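Local structure of virulence protein vsdE (Salmonella enterica, 5LQ6) at residues A[56-61]-A[168-173]. The protein is a cysteine hydrolase effector that suppresses immune responses and contributes to the virulence of the bacterium. The protein carries 4 engineered substitutions. Numbering follows the deposited sequence.
Sequences DNLKQM and NAVVIS. Engineered in segment 168-173: Ser-173 (natural residue Cys).
Leu-58 sends its forked end from helix 55-65 onto two side chains, two residues apart, on the same face of strand 163-172. Its CD1 sits between Ile-172 and Val-170 and touches both, meeting CD1 of Ile-172 tip to tip at 3.6 Å and lying 3.9 Å from Val-170 CB. Leu-58 CD2 rests on Val-170 alone, over its fork, 4.0 Å from CG2 and 4.1 Å from CG1. Leu-58 and Val-170 thus run across each other at a slant. With CG opposite its carbonyl carbon (chi1 -65°) and CD1 extending the chain (chi2 177°), the leucine carries its methyls from the helix to the strand. Leucine's branch at CG, one carbon beyond CB, places two methyls at the strand, although the CA atoms of Leu-58 and Val-170 are 8.5 Å apart. Beta-branched Val-170 and Ile-172 suit the extended strand. Ile-172 keeps its long arm outstretched, chi2 -178°, to meet the leucine from its own side.

All three residues are buried, and the contact is purely apolar. Leu-58 also touches Ile-184 of the adjacent strand 180-184, and Ile-87 of helix 76-89 packs on Val-170. Ala-169 and Val-171 leave the strand on the other face, where both pack on Ile-136 of helix 129-143. Such helix-on-sheet packing, with helices covering both faces of an antiparallel sheet, is consistent with the papain-like fold of clan CA cysteine peptidases.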
ATOM      1  N   ASP A  56      14.971  -0.291  -8.151  1.00 16.68           N
ATOM      2  CA  ASP A  56      14.487  -0.024  -9.476  1.00 18.00           C
ATOM      3  C   ASP A  56      13.247  -0.876  -9.821  1.00 17.68           C
ATOM      4  O   ASP A  56      12.329  -0.404 -10.493  1.00 17.54           O
ATOM      5  CB  ASP A  56      15.583  -0.345 -10.497  1.00 21.50           C
ATOM      6  CG  ASP A  56      15.119  -0.043 -11.880  1.00 28.00           C
ATOM      7  OD1 ASP A  56      14.942   1.155 -12.153  1.00 32.58           O
ATOM      8  OD2 ASP A  56      14.842  -1.010 -12.638  1.00 35.01           O
ATOM      9  N   ASN A  57      13.210  -2.112  -9.378  1.00 16.42           N
ATOM     10  CA  ASN A  57      12.008  -2.934  -9.500  1.00 17.12           C
ATOM     11  C   ASN A  57      10.816  -2.219  -8.895  1.00 16.66           C
ATOM     12  O   ASN A  57       9.727  -2.161  -9.492  1.00 17.57           O
ATOM     13  CB  ASN A  57      12.120  -4.321  -8.832  1.00 17.88           C
ATOM     14  CG  ASN A  57      13.121  -5.276  -9.471  1.00 19.65           C
ATOM     15  OD1 ASN A  57      13.656  -6.130  -8.768  1.00 21.38           O
ATOM     16  ND2 ASN A  57      13.315  -5.185 -10.772  1.00 22.47           N
ATOM     17  N   LEU A  58      11.000  -1.736  -7.673  1.00 15.53           N
ATOM     18  CA  LEU A  58       9.901  -1.045  -7.005  1.00 16.03           C
ATOM     19  C   LEU A  58       9.423   0.193  -7.739  1.00 15.09           C
ATOM     20  O   LEU A  58       8.251   0.505  -7.733  1.00 15.88           O
ATOM     21  CB  LEU A  58      10.284  -0.658  -5.555  1.00 18.41           C
ATOM     22  CG  LEU A  58      10.529  -1.764  -4.589  1.00 22.40           C
ATOM     23  CD1 LEU A  58      10.949  -1.082  -3.270  1.00 25.85           C
ATOM     24  CD2 LEU A  58       9.282  -2.601  -4.377  1.00 22.02           C
ATOM     25  N   LYS A  59      10.344   0.942  -8.341  1.00 16.34           N
ATOM     26  CA  LYS A  59       9.940   2.082  -9.118  1.00 16.43           C
ATOM     27  C   LYS A  59       9.037   1.646 -10.256  1.00 17.03           C
ATOM     28  O   LYS A  59       8.003   2.266 -10.526  1.00 17.20           O
ATOM     29  CB  LYS A  59      11.174   2.807  -9.708  1.00 21.30           C
ATOM     30  CG  LYS A  59      10.868   4.143 -10.315  1.00 27.45           C
ATOM     31  CD  LYS A  59      12.097   4.760 -10.976  1.00 36.46           C
ATOM     32  CE  LYS A  59      13.369   4.542 -10.159  1.00 41.27           C
ATOM     33  NZ  LYS A  59      14.546   5.175 -10.831  1.00 49.53           N
ATOM     34  N   GLN A  60       9.439   0.598 -10.978  1.00 16.25           N
ATOM     35  CA  GLN A  60       8.633   0.157 -12.099  0.51 17.87           C
ATOM     36  C   GLN A  60       7.252  -0.353 -11.649  1.00 17.43           C
ATOM     37  O   GLN A  60       6.260  -0.102 -12.298  1.00 17.23           O
ATOM     38  CB  GLN A  60       9.369  -0.915 -12.893  0.51 18.23           C
ATOM     39  CG  GLN A  60      10.792  -0.586 -13.388  0.51 19.70           C
ATOM     40  CD  GLN A  60      11.116   0.888 -13.666  0.51 23.76           C
ATOM     41  OE1 GLN A  60      10.398   1.611 -14.398  0.51 26.02           O
ATOM     42  NE2 GLN A  60      12.222   1.347 -13.090  0.51 25.50           N
ATOM     43  N   MET A  61       7.223  -1.035 -10.515  1.00 15.74           N
ATOM     44  CA  MET A  61       5.951  -1.539  -9.961  1.00 15.62           C
ATOM     45  C   MET A  61       5.032  -0.404  -9.537  1.00 15.08           C
ATOM     46  O   MET A  61       3.815  -0.439  -9.757  1.00 15.17           O
ATOM     47  CB  MET A  61       6.234  -2.488  -8.790  1.00 15.42           C
ATOM     48  CG  MET A  61       6.921  -3.745  -9.258  1.00 17.92           C
ATOM     49  SD  MET A  61       7.142  -5.023  -8.035  1.00 23.04           S
ATOM     50  CE  MET A  61       5.521  -5.819  -8.143  1.00 21.05           C
ATOM     51  N   ASN A 168       2.826   2.779   0.682  1.00 10.13           N
ATOM     52  CA  ASN A 168       3.481   1.481   0.827  1.00 11.15           C
ATOM     53  C   ASN A 168       4.874   1.596   1.398  1.00 10.42           C
ATOM     54  O   ASN A 168       5.490   2.657   1.402  1.00 10.82           O
ATOM     55  CB  ASN A 168       3.546   0.725  -0.514  1.00 11.39           C
ATOM     56  CG  ASN A 168       2.176   0.465  -1.115  1.00 11.53           C
ATOM     57  OD1 ASN A 168       1.514   1.372  -1.607  1.00 12.53           O
ATOM     58  ND2 ASN A 168       1.757  -0.788  -1.054  1.00 12.12           N
ATOM     59  N   ALA A 169       5.384   0.501   1.942  1.00 10.33           N
ATOM     60  CA  ALA A 169       6.753   0.466   2.427  1.00 11.48           C
ATOM     61  C   ALA A 169       7.285  -0.953   2.135  1.00 12.55           C
ATOM     62  O   ALA A 169       6.597  -1.952   2.400  1.00 12.45           O
ATOM     63  CB  ALA A 169       6.832   0.775   3.890  1.00 13.47           C
ATOM     64  N   VAL A 170       8.502  -1.033   1.598  1.00 11.74           N
ATOM     65  CA  VAL A 170       9.156  -2.292   1.331  1.00 13.03           C
ATOM     66  C   VAL A 170      10.579  -2.241   1.836  1.00 12.49           C
ATOM     67  O   VAL A 170      11.284  -1.264   1.622  1.00 14.63           O
ATOM     68  CB  VAL A 170       9.138  -2.647  -0.157  1.00 14.77           C
ATOM     69  CG1 VAL A 170       9.886  -3.930  -0.498  1.00 17.73           C
ATOM     70  CG2 VAL A 170       7.708  -2.793  -0.693  1.00 15.84           C
ATOM     71  N   VAL A 171      10.995  -3.305   2.486  1.00 11.20           N
ATOM     72  CA  VAL A 171      12.411  -3.448   2.916  1.00 11.35           C
ATOM     73  C   VAL A 171      13.236  -3.948   1.754  1.00 11.08           C
ATOM     74  O   VAL A 171      12.914  -4.979   1.118  1.00 13.60           O
ATOM     75  CB  VAL A 171      12.517  -4.411   4.117  1.00 10.57           C
ATOM     76  CG1 VAL A 171      13.971  -4.609   4.512  1.00 12.13           C
ATOM     77  CG2 VAL A 171      11.690  -3.941   5.289  1.00 11.90           C
ATOM     78  N   ILE A 172      14.269  -3.189   1.446  1.00 11.73           N
ATOM     79  CA  ILE A 172      15.199  -3.482   0.351  0.53 12.55           C
ATOM     80  C   ILE A 172      16.503  -3.969   0.950  1.00 12.59           C
ATOM     81  O   ILE A 172      17.058  -3.305   1.809  1.00 12.54           O
ATOM     82  CB  ILE A 172      15.468  -2.258  -0.542  0.53 13.93           C
ATOM     83  CG1 ILE A 172      14.148  -1.716  -1.107  0.53 14.86           C
ATOM     84  CG2 ILE A 172      16.468  -2.627  -1.654  0.53 14.67           C
ATOM     85  CD1 ILE A 172      14.311  -0.532  -2.042  0.53 15.40           C
ATOM     86  N   SER A 173      16.959  -5.122   0.446  1.00 14.08           N
ATOM     87  CA  SER A 173      18.237  -5.708   0.859  0.63 16.20           C
ATOM     88  C   SER A 173      19.196  -5.759  -0.318  1.00 16.92           C
ATOM     89  O   SER A 173      19.044  -6.611  -1.206  1.00 21.16           O
ATOM     90  CB  SER A 173      17.969  -7.100   1.436  0.63 18.36           C
ATOM     91  OG  SER A 173      17.242  -6.977   2.629  0.63 21.43           O
TER